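Local coordinates for protein fusolin (PDB 4OW5) that enhances the virulence of an entomopoxvirus and crystallises in vivo into viral spindles, probably binding chitin through its lytic polysaccharide monooxygenase domain, at residues A[36-41]-A[54-59]; A[90-95]-A[165-170]; A[119-124]-A[230-235]; A[134-139]-A[198-203]; A[142-147]-A[215-220]. All blocks are in the same frame, centred on the assembly; numbering follows the deposited sequence.

From the N terminus, interaction 1 comes first: it closes a short loop between helices 32-47 and 52-64 and is complete before any other contact opens. Interaction 2 then opens at 90-95 and reaches forward to 165-170. Its span crosses interactions 3, 4 and 5, which open before it closes. Interaction 3 makes the long closure, pairing strand 120-123 with the end of strand 223-234, and interactions 4 and 5 are nested inside it while crossing each other. Interaction 4 ties two strands of the antiparallel sheet; interaction 5 joins the metal-site loop to the mixed sheet. Interaction 4 touches both interaction 3, at I134 and I202, and interaction 5, through F138 and W215.

Interaction 1. Residues A[36-41]-A[54-59]; sequences AAYQNV and QAASAA
The hydroxyl of Y38, which comes to rest against the backbone of A56, is gripped by two groups outside the contact: P24 O through a hydrogen bond and Q60 NE2 through a weak one. Y38 OH lies 3.8 Å from A56 O, a packing distance. These hydrogen bonds hold the far end of the ring. Its placement comes from the first torsion: CG stands anti to the backbone N (chi1 -177°), which swings the ring across to helix 52-64 although the bond to CB does not aim at it. The methyl of A59 then sits over one face. A59 CB is 3.5 Å from the centroid of the Y38 ring and only 4° off the ring normal, which identifies a well-centred CH-pi contact. The same methyl is also close to the backbone, with A59 CB 3.4 Å from Y38 O.

The two segments form part of a helical hairpin, 32-47 followed by 52-64, within the largely helical excursion between strands 2-6 and 120-123. Their short axes approach to 8.7 Å at 137°, nearer antiparallel than parallel, and the facing positions of the second helix are alanines.

One turn after Y38, V41 supplies the other half of the packing. Its CG1, anti to the backbone N, lies 3.7 Å from A59 N, and V41 CG1 is 3.9 Å from A58 CB. On its other flank helix 32-47 meets the second subunit, where N40 hydrogen-bonds to D243 and I245 of that chain.

Interaction 2. Residues A[90-95]-A[165-170]; sequences NYLCAA and VTWQQL. With EDO (1,2-ethanediol), chain H.
V165 meets the loop of L92 and C93 at the start of the second segment, partly through small molecules. Its N-H points almost straight at an ethanediol, probably from the crystallisation liquor, with V165 N 2.7 Å from EDO O1. D112 and R10 also bind that diol. On the carbonyl side, a water donates to V165 O at 2.7 Å and accepts from L92 N at 3.0 Å, so it bridges the two backbones. V165 CG2 faces C93 SG at 4.3 Å, a loose apolar contact.

At the next residue, L92 CD2 lies 3.9 Å from T166 C. For W167, chi1 of -70° places the indole beside L92 and chi2 of 105° turns a face to it. L92 CD2 stands 3.9 Å from the centroid of the W167 five-membered ring, 5° off its normal, which defines a CH-pi contact over the face. V88 O takes the hydrogen of W167 NE1.

The 3-10 turn 167-169 then delivers L170, and L92 CD2 meets L170 CD1 tip to tip at 3.7 Å. L92 CD2 thus touches V165, W167 and L170. In the monooxygenase domain, loop 90-95 packs here on the 3-10 turn and on the start of strand 170-176, which pairs with strand 147-154 in the mixed sheet, and the C93-C228 disulfide ties the loop to strand 223-234.

Interaction 3. Residues A[119-124]-A[230-235]; sequences PTVIPL and DVIFAH
I122 sets CG1 anti to its carbonyl carbon (chi1 -56°), and from there the extended chain carries its CD1 across to V231, where I122 CD1 and V231 CG1 are 3.6 Å apart. I232 turns its CG1 anti to the backbone N (chi1 -159°), which leaves CG2 between N and the carbonyl carbon on the side of the neighbouring strand. There I232 CG2 touches P119 CG at 3.7 Å and V121 CG2 at 3.8 Å. The parallel register, which pairs V121 with I232 and I122 with F233, puts V121 and I232 side by side on one face of the sheet and I122, V231 and F233 on the other. At the far end, the branch CD2 of L124 comes within 3.6 Å of F233 CD1, the two side chains crossing at about a right angle.

Five backbone hydrogen bonds join the strands. I122 uses both its groups on the same partner strand: I122 N lies 2.9 Å from I232 O, and A234 N lies 2.8 Å from I122 O. The second donor stands 45° out of the carbonyl plane. A water lies between T120 OG1 and D230 O, and T120 OG1 hydrogen-bonds to Y345 of the second subunit.

This parallel pairing adds the short strand 120-123 to the end of strand 223-234, placing it at a margin of the mixed sheet in a fibronectin type III-like beta fold.

Interaction 4. Residues A[134-139]-A[198-203]; sequences IEFEFC and TTVGIP
I134 and V200 form a hydrogen-bonded antiparallel pair, with I134 N 3.0 Å from V200 O and V200 N 3.1 Å from I134 O. F136 and T198 make the next such pair less regularly: F136 N is 2.7 Å from T198 O, yet the angle at the hydrogen is only 131°, and the return bond from T198 N to F136 O stretches to 3.2 Å. Between them, E135 and T199 are the non-hydrogen-bonded pair. The segment directions differ by 133°, consistent with strands that twist apart.

Apolar contacts gather on the face bearing I134, F136, V200 and I202. The phenyl ring of F136 meets I202 at its edge, F136 CE2 lying 3.8 Å from I202 CD1, while V200 CG2 is 3.8 Å from F136 CD2. I134 has an unusual first torsion (chi1 81°), which places CG1 between the backbone N and carbonyl carbon. From there I134 CG1 reaches I202 CG1 at 3.7 Å, and its CD1 rests over one face of the F136 ring, near the rim.

The reverse face carries E135 and T199; E135 forms a salt bridge with R184. The contact is an antiparallel strand pair within one sheet, whose I134, F136, V200 and I202 face packs on I151 and I173 of the mixed sheet, as in the beta sandwich of a fibronectin type III-like fold.

Interaction 5. Residues A[142-147]-A[215-220]; sequences AIHEPS and WQRNDP
The copper- and zinc-binding site of this monooxygenase-like domain includes H144, which with H1 makes up the histidine brace of the family; no metal is bound to this chain in the model. R217 covers one face of the imidazole. Its guanidinium lies flat on the H144 ring, centres 3.7 Å apart and planes at 16°, and H144 ND1 comes 3.4 Å from R217 CZ. The bend in the arginine chain (chi3 66°) lays the group over the ring. On the guanidinium's opposite face, D219 OD2 stands 4.0 Å from R217 NH2, a long ion pair in which no N-H points at the oxygen.

Two direct hydrogen bonds join 142-147 to 215-220. W215 NE1 donates to S147 OG at 3.0 Å, nearly straight at 162° and in the indole plane. S147 OG in turn donates to E145 OE2 at 3.0 Å, an oxygen also hydrogen-bonded to Y196 OH, so a hydrogen-bond chain links W215, S147, E145 and Y196. P146, which follows a cis peptide bond, accepts at its O from N218 N at 3.0 Å. The same carbonyl receives a water that lies 2.9 Å from R217 NE, in the guanidinium plane, which helps fix the rotation of the arginine head.

S147 and R217 form an antiparallel non-hydrogen-bonded pair where strand 147-154 begins. Strand 209-217 lies between 147-154 and 223-234 in the mixed sheet, and the W215 indole is packed among F149, F225 and F138, the last from strand 131-140 of the opposing sheet.

Interaction 1. Residues A[36-41]-A[54-59]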
# COMPACT_ATOMS: atom_id res chain seq x y z
N ALA A 36 10.08 19.49 2.41
CA ALA A 36 8.83 20.22 2.73
C ALA A 36 8.79 20.65 4.19
O ALA A 36 8.33 21.74 4.46
CB ALA A 36 7.62 19.34 2.45
N ALA A 37 9.21 19.79 5.12
CA ALA A 37 9.24 20.12 6.57
C ALA A 37 10.15 21.32 6.79
O ALA A 37 9.76 22.28 7.45
CB ALA A 37 9.74 18.91 7.37
N TYR A 38 11.36 21.27 6.19
CA TYR A 38 12.33 22.35 6.28
C TYR A 38 11.73 23.67 5.74
O TYR A 38 11.73 24.70 6.42
CB TYR A 38 13.60 21.98 5.50
CG TYR A 38 14.70 23.02 5.59
CD1 TYR A 38 14.63 24.21 4.87
CD2 TYR A 38 15.82 22.81 6.39
CE1 TYR A 38 15.66 25.15 4.94
CE2 TYR A 38 16.84 23.74 6.47
CZ TYR A 38 16.77 24.89 5.71
OH TYR A 38 17.79 25.80 5.81
N GLN A 39 11.22 23.60 4.54
CA GLN A 39 10.66 24.76 3.84
C GLN A 39 9.41 25.33 4.50
O GLN A 39 9.21 26.54 4.44
CB GLN A 39 10.43 24.45 2.37
CG GLN A 39 11.80 24.34 1.68
CD GLN A 39 11.80 23.96 0.22
OE1 GLN A 39 10.77 23.64 -0.38
NE2 GLN A 39 12.97 24.04 -0.40
N ASN A 40 8.64 24.52 5.21
CA ASN A 40 7.50 25.07 5.92
C ASN A 40 7.97 26.00 7.03
O ASN A 40 7.44 27.11 7.19
CB ASN A 40 6.60 23.97 6.52
CG ASN A 40 5.25 23.89 5.85
OD1 ASN A 40 5.11 24.16 4.66
ND2 ASN A 40 4.21 23.64 6.61
N VAL A 41 8.98 25.58 7.78
CA VAL A 41 9.50 26.40 8.87
C VAL A 41 10.21 27.63 8.29
O VAL A 41 9.98 28.73 8.76
CB VAL A 41 10.41 25.60 9.80
CG1 VAL A 41 11.07 26.52 10.82
CG2 VAL A 41 9.59 24.50 10.50
N GLN A 54 17.50 34.21 9.77
CA GLN A 54 16.57 33.80 10.85
C GLN A 54 15.72 32.59 10.39
O GLN A 54 15.50 31.64 11.16
CB GLN A 54 15.67 34.95 11.25
CG GLN A 54 16.43 36.01 12.05
CD GLN A 54 15.56 37.21 12.30
OE1 GLN A 54 15.02 37.82 11.37
NE2 GLN A 54 15.36 37.56 13.55
N ALA A 55 15.23 32.64 9.14
CA ALA A 55 14.44 31.56 8.55
C ALA A 55 15.29 30.27 8.38
O ALA A 55 14.81 29.19 8.76
CB ALA A 55 13.85 31.98 7.22
N ALA A 56 16.53 30.37 7.84
CA ALA A 56 17.41 29.20 7.68
C ALA A 56 17.84 28.67 9.06
O ALA A 56 17.88 27.46 9.26
CB ALA A 56 18.65 29.53 6.85
N SER A 57 18.11 29.55 10.02
CA SER A 57 18.47 29.13 11.37
C SER A 57 17.33 28.34 12.02
O SER A 57 17.58 27.34 12.70
CB SER A 57 18.82 30.33 12.24
OG SER A 57 19.16 29.87 13.54
N ALA A 58 16.09 28.82 11.87
CA ALA A 58 14.92 28.17 12.48
C ALA A 58 14.71 26.79 11.90
O ALA A 58 14.55 25.84 12.66
CB ALA A 58 13.68 29.04 12.29
N ALA A 59 14.76 26.67 10.58
CA ALA A 59 14.56 25.38 9.88
C ALA A 59 15.74 24.42 10.13
O ALA A 59 15.53 23.22 10.32
CB ALA A 59 14.37 25.60 8.39

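Interaction 2. Residues A[90-95]-A[165-170]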
# COMPACT_ATOMS: atom_id res chain seq x y z
N ASN A 90 -0.80 18.92 20.83
CA ASN A 90 -0.85 18.81 19.38
C ASN A 90 0.58 18.96 18.85
O ASN A 90 1.50 19.08 19.67
CB ASN A 90 -1.84 19.82 18.82
CG ASN A 90 -1.72 21.17 19.47
OD1 ASN A 90 -0.65 21.78 19.47
ND2 ASN A 90 -2.78 21.65 20.09
N TYR A 91 0.79 18.84 17.54
CA TYR A 91 2.14 18.86 16.93
C TYR A 91 2.99 17.76 17.60
O TYR A 91 4.08 18.01 18.13
CB TYR A 91 2.78 20.24 17.06
CG TYR A 91 2.13 21.28 16.18
CD1 TYR A 91 2.20 21.20 14.80
CD2 TYR A 91 1.36 22.30 16.73
CE1 TYR A 91 1.64 22.18 13.99
CE2 TYR A 91 0.70 23.23 15.92
CZ TYR A 91 0.88 23.19 14.55
OH TYR A 91 0.35 24.14 13.71
N LEU A 92 2.43 16.55 17.62
CA LEU A 92 3.04 15.42 18.29
C LEU A 92 4.42 15.04 17.73
O LEU A 92 5.27 14.66 18.53
CB LEU A 92 2.11 14.19 18.26
CG LEU A 92 1.13 14.06 19.43
CD1 LEU A 92 0.10 15.18 19.40
CD2 LEU A 92 0.44 12.70 19.41
N CYS A 93 4.64 15.10 16.41
CA CYS A 93 5.95 14.71 15.87
C CYS A 93 7.00 15.80 16.11
O CYS A 93 8.18 15.53 15.91
CB CYS A 93 5.85 14.35 14.39
SG CYS A 93 4.72 12.95 14.05
N ALA A 94 6.58 17.04 16.47
CA ALA A 94 7.46 18.14 16.84
C ALA A 94 7.66 18.21 18.37
O ALA A 94 8.34 19.12 18.83
CB ALA A 94 6.86 19.43 16.38
N ALA A 95 7.03 17.30 19.15
CA ALA A 95 6.97 17.35 20.61
C ALA A 95 6.44 18.73 21.08
O ALA A 95 6.90 19.29 22.08
CB ALA A 95 8.33 17.04 21.21
N VAL A 165 -0.84 13.37 13.28
CA VAL A 165 -0.91 12.33 14.30
C VAL A 165 -1.50 12.99 15.56
O VAL A 165 -1.01 14.05 15.96
CB VAL A 165 0.51 11.73 14.60
CG1 VAL A 165 0.49 10.88 15.86
CG2 VAL A 165 1.03 10.92 13.42
N THR A 166 -2.48 12.35 16.20
CA THR A 166 -3.11 12.85 17.43
C THR A 166 -3.21 11.74 18.47
O THR A 166 -3.21 10.57 18.09
CB THR A 166 -4.53 13.41 17.12
OG1 THR A 166 -5.37 12.34 16.71
CG2 THR A 166 -4.52 14.52 16.05
N TRP A 167 -3.37 12.10 19.75
CA TRP A 167 -3.49 11.10 20.82
C TRP A 167 -4.73 10.21 20.59
O TRP A 167 -4.65 9.00 20.84
CB TRP A 167 -3.49 11.74 22.21
CG TRP A 167 -2.18 12.33 22.62
CD1 TRP A 167 -1.84 13.65 22.67
CD2 TRP A 167 -1.02 11.60 23.04
NE1 TRP A 167 -0.55 13.78 23.12
CE2 TRP A 167 -0.00 12.54 23.32
CE3 TRP A 167 -0.69 10.25 23.08
CZ2 TRP A 167 1.26 12.17 23.77
CZ3 TRP A 167 0.57 9.88 23.53
CH2 TRP A 167 1.51 10.84 23.91
N GLN A 168 -5.81 10.74 19.97
CA GLN A 168 -7.02 9.94 19.70
C GLN A 168 -6.78 8.90 18.61
O GLN A 168 -7.58 7.98 18.50
CB GLN A 168 -8.22 10.83 19.36
CG GLN A 168 -8.66 11.68 20.55
CD GLN A 168 -8.14 13.11 20.43
OE1 GLN A 168 -7.04 13.37 19.92
NE2 GLN A 168 -8.92 14.07 20.89
N GLN A 169 -5.70 9.01 17.81
CA GLN A 169 -5.35 8.01 16.81
C GLN A 169 -4.22 7.06 17.23
O GLN A 169 -3.79 6.29 16.38
CB GLN A 169 -4.89 8.69 15.51
CG GLN A 169 -6.02 9.45 14.84
CD GLN A 169 -5.45 10.21 13.68
OE1 GLN A 169 -4.68 11.18 13.86
NE2 GLN A 169 -5.71 9.73 12.48
N LEU A 170 -3.78 7.11 18.49
CA LEU A 170 -2.69 6.30 19.03
C LEU A 170 -3.17 5.25 20.05
O LEU A 170 -3.94 5.57 20.94
CB LEU A 170 -1.65 7.23 19.71
CG LEU A 170 -0.80 8.06 18.76
CD1 LEU A 170 0.04 9.04 19.54
CD2 LEU A 170 -0.02 7.18 17.81
C1 EDO H . 2.27 14.10 11.98
O1 EDO H . 1.34 14.91 12.62
C2 EDO H . 2.12 14.13 10.45
O2 EDO H . 2.60 12.87 10.04
O HOH W 1 0.44 16.22 15.37

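Interaction 3. Residues A[119-124]-A[230-235]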
# COMPACT_ATOMS: atom_id res chain seq x y z
N PRO A 119 9.07 5.54 4.89
CA PRO A 119 9.05 4.62 6.01
C PRO A 119 10.16 3.62 6.02
O PRO A 119 10.77 3.34 5.00
CB PRO A 119 7.73 3.89 5.78
CG PRO A 119 7.71 3.72 4.25
CD PRO A 119 8.34 5.00 3.72
N THR A 120 10.36 3.01 7.17
CA THR A 120 11.14 1.81 7.32
C THR A 120 10.26 0.70 6.73
O THR A 120 9.11 0.55 7.16
CB THR A 120 11.46 1.53 8.80
OG1 THR A 120 12.39 2.52 9.26
CG2 THR A 120 11.98 0.09 9.02
N VAL A 121 10.79 -0.08 5.80
CA VAL A 121 10.04 -1.14 5.13
C VAL A 121 10.40 -2.48 5.73
O VAL A 121 11.50 -2.95 5.53
CB VAL A 121 10.33 -1.13 3.62
CG1 VAL A 121 9.63 -2.29 2.92
CG2 VAL A 121 9.94 0.22 3.00
N ILE A 122 9.44 -3.11 6.41
CA ILE A 122 9.63 -4.40 7.05
C ILE A 122 8.96 -5.50 6.20
O ILE A 122 7.74 -5.56 6.14
CB ILE A 122 9.08 -4.37 8.51
CG1 ILE A 122 9.76 -3.18 9.29
CG2 ILE A 122 9.28 -5.76 9.23
CD1 ILE A 122 9.30 -2.99 10.62
N PRO A 123 9.73 -6.41 5.58
CA PRO A 123 9.10 -7.49 4.80
C PRO A 123 8.42 -8.54 5.68
O PRO A 123 8.89 -8.85 6.76
CB PRO A 123 10.27 -8.10 4.00
CG PRO A 123 11.47 -7.25 4.28
CD PRO A 123 11.21 -6.54 5.58
N LEU A 124 7.26 -9.01 5.25
CA LEU A 124 6.56 -10.07 5.96
C LEU A 124 7.01 -11.41 5.39
O LEU A 124 7.02 -11.57 4.17
CB LEU A 124 5.04 -9.91 5.80
CG LEU A 124 4.41 -8.68 6.41
CD1 LEU A 124 2.96 -8.56 6.02
CD2 LEU A 124 4.55 -8.66 7.91
N ASP A 230 8.03 6.37 10.97
CA ASP A 230 7.19 5.91 9.85
C ASP A 230 7.59 4.48 9.46
O ASP A 230 8.77 4.17 9.31
CB ASP A 230 7.35 6.86 8.67
CG ASP A 230 6.98 8.29 9.03
OD1 ASP A 230 5.78 8.55 9.33
OD2 ASP A 230 7.90 9.16 9.05
N VAL A 231 6.62 3.63 9.31
CA VAL A 231 6.81 2.20 9.05
C VAL A 231 5.74 1.65 8.09
O VAL A 231 4.58 2.05 8.14
CB VAL A 231 6.78 1.39 10.40
CG1 VAL A 231 7.15 -0.10 10.20
CG2 VAL A 231 7.64 2.01 11.49
N ILE A 232 6.12 0.62 7.33
CA ILE A 232 5.23 -0.11 6.46
C ILE A 232 5.66 -1.57 6.39
O ILE A 232 6.84 -1.87 6.36
CB ILE A 232 5.12 0.51 5.03
CG1 ILE A 232 3.82 0.04 4.36
CG2 ILE A 232 6.36 0.24 4.16
CD1 ILE A 232 3.56 0.69 2.96
N PHE A 233 4.69 -2.46 6.36
CA PHE A 233 4.97 -3.87 6.15
C PHE A 233 4.93 -4.11 4.64
O PHE A 233 4.06 -3.57 3.97
CB PHE A 233 3.96 -4.75 6.92
CG PHE A 233 4.24 -4.73 8.39
CD1 PHE A 233 5.38 -5.31 8.90
CD2 PHE A 233 3.35 -4.13 9.28
CE1 PHE A 233 5.67 -5.26 10.25
CE2 PHE A 233 3.62 -4.12 10.65
CZ PHE A 233 4.77 -4.71 11.12
N ALA A 234 5.88 -4.87 4.10
CA ALA A 234 5.88 -5.23 2.68
C ALA A 234 5.38 -6.67 2.56
O ALA A 234 5.92 -7.57 3.21
CB ALA A 234 7.25 -5.05 2.07
N HIS A 235 4.32 -6.89 1.80
CA HIS A 235 3.73 -8.23 1.68
C HIS A 235 4.53 -9.14 0.81
O HIS A 235 5.09 -8.72 -0.19
CB HIS A 235 2.33 -8.15 1.12
CG HIS A 235 1.35 -7.46 2.01
ND1 HIS A 235 0.92 -6.18 1.74
CD2 HIS A 235 0.73 -7.92 3.12
CE1 HIS A 235 0.08 -5.87 2.72
NE2 HIS A 235 -0.07 -6.90 3.57
O HOH W 2 11.21 4.54 10.33

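Interaction 4. Residues A[134-139]-A[198-203]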
# COMPACT_ATOMS: atom_id res chain seq x y z
N ILE A 134 9.48 -6.48 16.56
CA ILE A 134 10.59 -5.65 16.13
C ILE A 134 11.40 -5.35 17.38
O ILE A 134 10.84 -5.01 18.42
CB ILE A 134 10.23 -4.38 15.33
CG1 ILE A 134 9.77 -3.21 16.18
CG2 ILE A 134 9.25 -4.72 14.23
CD1 ILE A 134 9.55 -1.90 15.36
N GLU A 135 12.73 -5.40 17.25
CA GLU A 135 13.55 -5.02 18.36
C GLU A 135 13.86 -3.51 18.24
O GLU A 135 14.72 -3.12 17.47
CB GLU A 135 14.81 -5.86 18.48
CG GLU A 135 15.56 -5.56 19.75
CD GLU A 135 16.93 -6.21 19.82
OE1 GLU A 135 17.76 -5.93 18.93
OE2 GLU A 135 17.20 -6.90 20.82
N PHE A 136 13.17 -2.71 19.01
CA PHE A 136 13.36 -1.29 19.08
C PHE A 136 14.75 -0.96 19.57
O PHE A 136 15.24 -1.61 20.49
CB PHE A 136 12.35 -0.61 20.04
CG PHE A 136 11.00 -0.35 19.44
CD1 PHE A 136 10.72 0.86 18.84
CD2 PHE A 136 10.00 -1.30 19.51
CE1 PHE A 136 9.46 1.12 18.31
CE2 PHE A 136 8.74 -1.05 18.95
CZ PHE A 136 8.48 0.17 18.38
N GLU A 137 15.37 0.05 18.97
CA GLU A 137 16.64 0.60 19.44
C GLU A 137 16.47 2.10 19.58
O GLU A 137 16.08 2.79 18.62
CB GLU A 137 17.83 0.25 18.50
CG GLU A 137 19.17 0.60 19.12
CD GLU A 137 20.38 0.51 18.22
OE1 GLU A 137 20.37 1.18 17.16
OE2 GLU A 137 21.36 -0.16 18.60
N PHE A 138 16.62 2.59 20.79
CA PHE A 138 16.57 4.01 21.10
C PHE A 138 17.99 4.43 21.50
O PHE A 138 18.61 3.81 22.38
CB PHE A 138 15.53 4.31 22.17
CG PHE A 138 15.26 5.78 22.31
CD1 PHE A 138 16.04 6.57 23.14
CD2 PHE A 138 14.23 6.39 21.60
CE1 PHE A 138 15.83 7.94 23.22
CE2 PHE A 138 13.98 7.75 21.74
CZ PHE A 138 14.80 8.53 22.53
N CYS A 139 18.49 5.45 20.84
CA CYS A 139 19.85 5.95 20.94
C CYS A 139 19.93 7.14 21.90
O CYS A 139 19.55 8.25 21.51
CB CYS A 139 20.33 6.33 19.54
SG CYS A 139 22.05 6.88 19.44
N THR A 198 14.43 -3.13 23.17
CA THR A 198 13.32 -3.98 23.63
C THR A 198 12.59 -4.55 22.41
O THR A 198 12.51 -3.87 21.40
CB THR A 198 12.36 -3.17 24.55
OG1 THR A 198 11.53 -4.07 25.26
CG2 THR A 198 11.49 -2.16 23.80
N THR A 199 12.01 -5.74 22.53
CA THR A 199 11.17 -6.33 21.50
C THR A 199 9.73 -6.07 21.85
O THR A 199 9.29 -6.36 22.97
CB THR A 199 11.45 -7.83 21.32
OG1 THR A 199 12.80 -7.97 20.89
CG2 THR A 199 10.55 -8.47 20.26
N VAL A 200 8.98 -5.58 20.86
CA VAL A 200 7.54 -5.35 20.96
C VAL A 200 6.92 -6.01 19.77
O VAL A 200 7.49 -5.93 18.67
CB VAL A 200 7.20 -3.83 21.00
CG1 VAL A 200 5.70 -3.61 21.16
CG2 VAL A 200 7.97 -3.14 22.10
N GLY A 201 5.78 -6.67 19.99
CA GLY A 201 5.01 -7.26 18.92
C GLY A 201 4.24 -6.14 18.28
O GLY A 201 3.48 -5.45 18.96
N ILE A 202 4.48 -5.87 17.02
CA ILE A 202 3.80 -4.78 16.29
C ILE A 202 2.60 -5.34 15.58
O ILE A 202 2.78 -6.22 14.74
CB ILE A 202 4.78 -4.12 15.29
CG1 ILE A 202 6.06 -3.64 16.01
CG2 ILE A 202 4.09 -2.96 14.56
CD1 ILE A 202 5.84 -2.59 17.11
N PRO A 203 1.38 -4.82 15.84
CA PRO A 203 0.21 -5.30 15.09
C PRO A 203 0.43 -5.08 13.60
O PRO A 203 0.90 -4.01 13.19
CB PRO A 203 -0.96 -4.45 15.63
CG PRO A 203 -0.47 -3.93 16.95
CD PRO A 203 1.01 -3.77 16.81

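Interaction 5. Residues A[142-147]-A[215-220]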
# COMPACT_ATOMS: atom_id res chain seq x y z
N ALA A 142 22.65 11.47 25.54
CA ALA A 142 22.96 11.77 26.94
C ALA A 142 22.24 10.75 27.79
O ALA A 142 21.03 10.58 27.64
CB ALA A 142 22.52 13.16 27.32
N ILE A 143 22.95 10.11 28.69
CA ILE A 143 22.38 9.08 29.55
C ILE A 143 21.59 9.70 30.70
O ILE A 143 22.13 10.48 31.47
CB ILE A 143 23.48 8.12 30.07
CG1 ILE A 143 24.22 7.41 28.90
CG2 ILE A 143 22.88 7.08 31.04
CD1 ILE A 143 23.35 6.50 28.07
N HIS A 144 20.32 9.32 30.83
CA HIS A 144 19.47 9.77 31.94
C HIS A 144 18.70 8.62 32.51
O HIS A 144 17.94 7.93 31.80
CB HIS A 144 18.47 10.87 31.58
CG HIS A 144 19.08 12.08 30.98
ND1 HIS A 144 20.02 12.86 31.66
CD2 HIS A 144 18.88 12.62 29.76
CE1 HIS A 144 20.37 13.82 30.80
NE2 HIS A 144 19.74 13.69 29.66
N GLU A 145 18.79 8.50 33.84
CA GLU A 145 18.07 7.53 34.64
C GLU A 145 17.72 8.15 36.00
O GLU A 145 18.50 8.94 36.51
CB GLU A 145 18.91 6.26 34.85
CG GLU A 145 18.96 5.34 33.64
CD GLU A 145 17.59 4.83 33.19
OE1 GLU A 145 16.70 4.62 34.04
OE2 GLU A 145 17.41 4.66 31.97
N PRO A 146 16.56 7.82 36.59
CA PRO A 146 15.57 6.83 36.12
C PRO A 146 14.69 7.37 34.97
O PRO A 146 14.48 8.57 34.81
CB PRO A 146 14.74 6.53 37.38
CG PRO A 146 14.84 7.76 38.21
CD PRO A 146 16.19 8.38 37.91
N SER A 147 14.14 6.46 34.20
CA SER A 147 13.28 6.81 33.09
C SER A 147 12.42 5.64 32.70
O SER A 147 12.59 4.52 33.21
CB SER A 147 14.12 7.26 31.91
OG SER A 147 14.89 6.18 31.41
N TRP A 215 10.01 8.89 25.67
CA TRP A 215 11.08 8.54 26.62
C TRP A 215 10.97 9.58 27.72
O TRP A 215 11.25 10.76 27.49
CB TRP A 215 12.47 8.52 25.99
CG TRP A 215 13.57 8.25 26.98
CD1 TRP A 215 13.52 7.42 28.06
CD2 TRP A 215 14.90 8.78 26.94
NE1 TRP A 215 14.73 7.42 28.71
CE2 TRP A 215 15.59 8.25 28.05
CE3 TRP A 215 15.57 9.65 26.07
CZ2 TRP A 215 16.93 8.59 28.33
CZ3 TRP A 215 16.89 9.98 26.35
CH2 TRP A 215 17.55 9.46 27.47
N GLN A 216 10.43 9.18 28.86
CA GLN A 216 10.12 10.10 29.94
C GLN A 216 11.06 9.92 31.12
O GLN A 216 11.19 8.83 31.64
CB GLN A 216 8.68 9.85 30.40
CG GLN A 216 8.20 10.74 31.58
CD GLN A 216 8.25 12.21 31.27
OE1 GLN A 216 7.62 12.69 30.31
NE2 GLN A 216 8.96 12.98 32.09
N ARG A 217 11.70 11.01 31.53
CA ARG A 217 12.54 11.01 32.72
C ARG A 217 11.66 11.01 33.97
O ARG A 217 10.69 11.76 34.06
CB ARG A 217 13.46 12.24 32.74
CG ARG A 217 14.43 12.27 31.58
CD ARG A 217 15.42 13.42 31.72
NE ARG A 217 16.30 13.23 32.87
CZ ARG A 217 17.23 14.09 33.25
NH1 ARG A 217 17.42 15.22 32.58
NH2 ARG A 217 18.00 13.82 34.30
N ASN A 218 11.99 10.15 34.92
CA ASN A 218 11.29 10.09 36.20
C ASN A 218 11.90 11.08 37.15
O ASN A 218 12.65 10.65 38.03
CB ASN A 218 11.42 8.70 36.82
CG ASN A 218 10.56 7.68 36.24
OD1 ASN A 218 10.98 6.92 35.38
ND2 ASN A 218 9.37 7.56 36.77
N ASP A 219 11.69 12.38 36.96
CA ASP A 219 12.29 13.34 37.88
C ASP A 219 11.47 14.61 37.91
O ASP A 219 10.62 14.80 37.03
CB ASP A 219 13.77 13.61 37.53
CG ASP A 219 14.00 14.60 36.40
OD1 ASP A 219 13.18 14.62 35.44
OD2 ASP A 219 15.01 15.34 36.46
N PRO A 220 11.69 15.49 38.90
CA PRO A 220 10.83 16.69 39.04
C PRO A 220 10.80 17.64 37.84
O PRO A 220 9.80 18.33 37.71
CB PRO A 220 11.42 17.38 40.28
CG PRO A 220 11.94 16.27 41.09
CD PRO A 220 12.58 15.37 40.08
O HOH W 3 17.59 12.04 36.89
O HOH W 4 16.18 10.90 34.57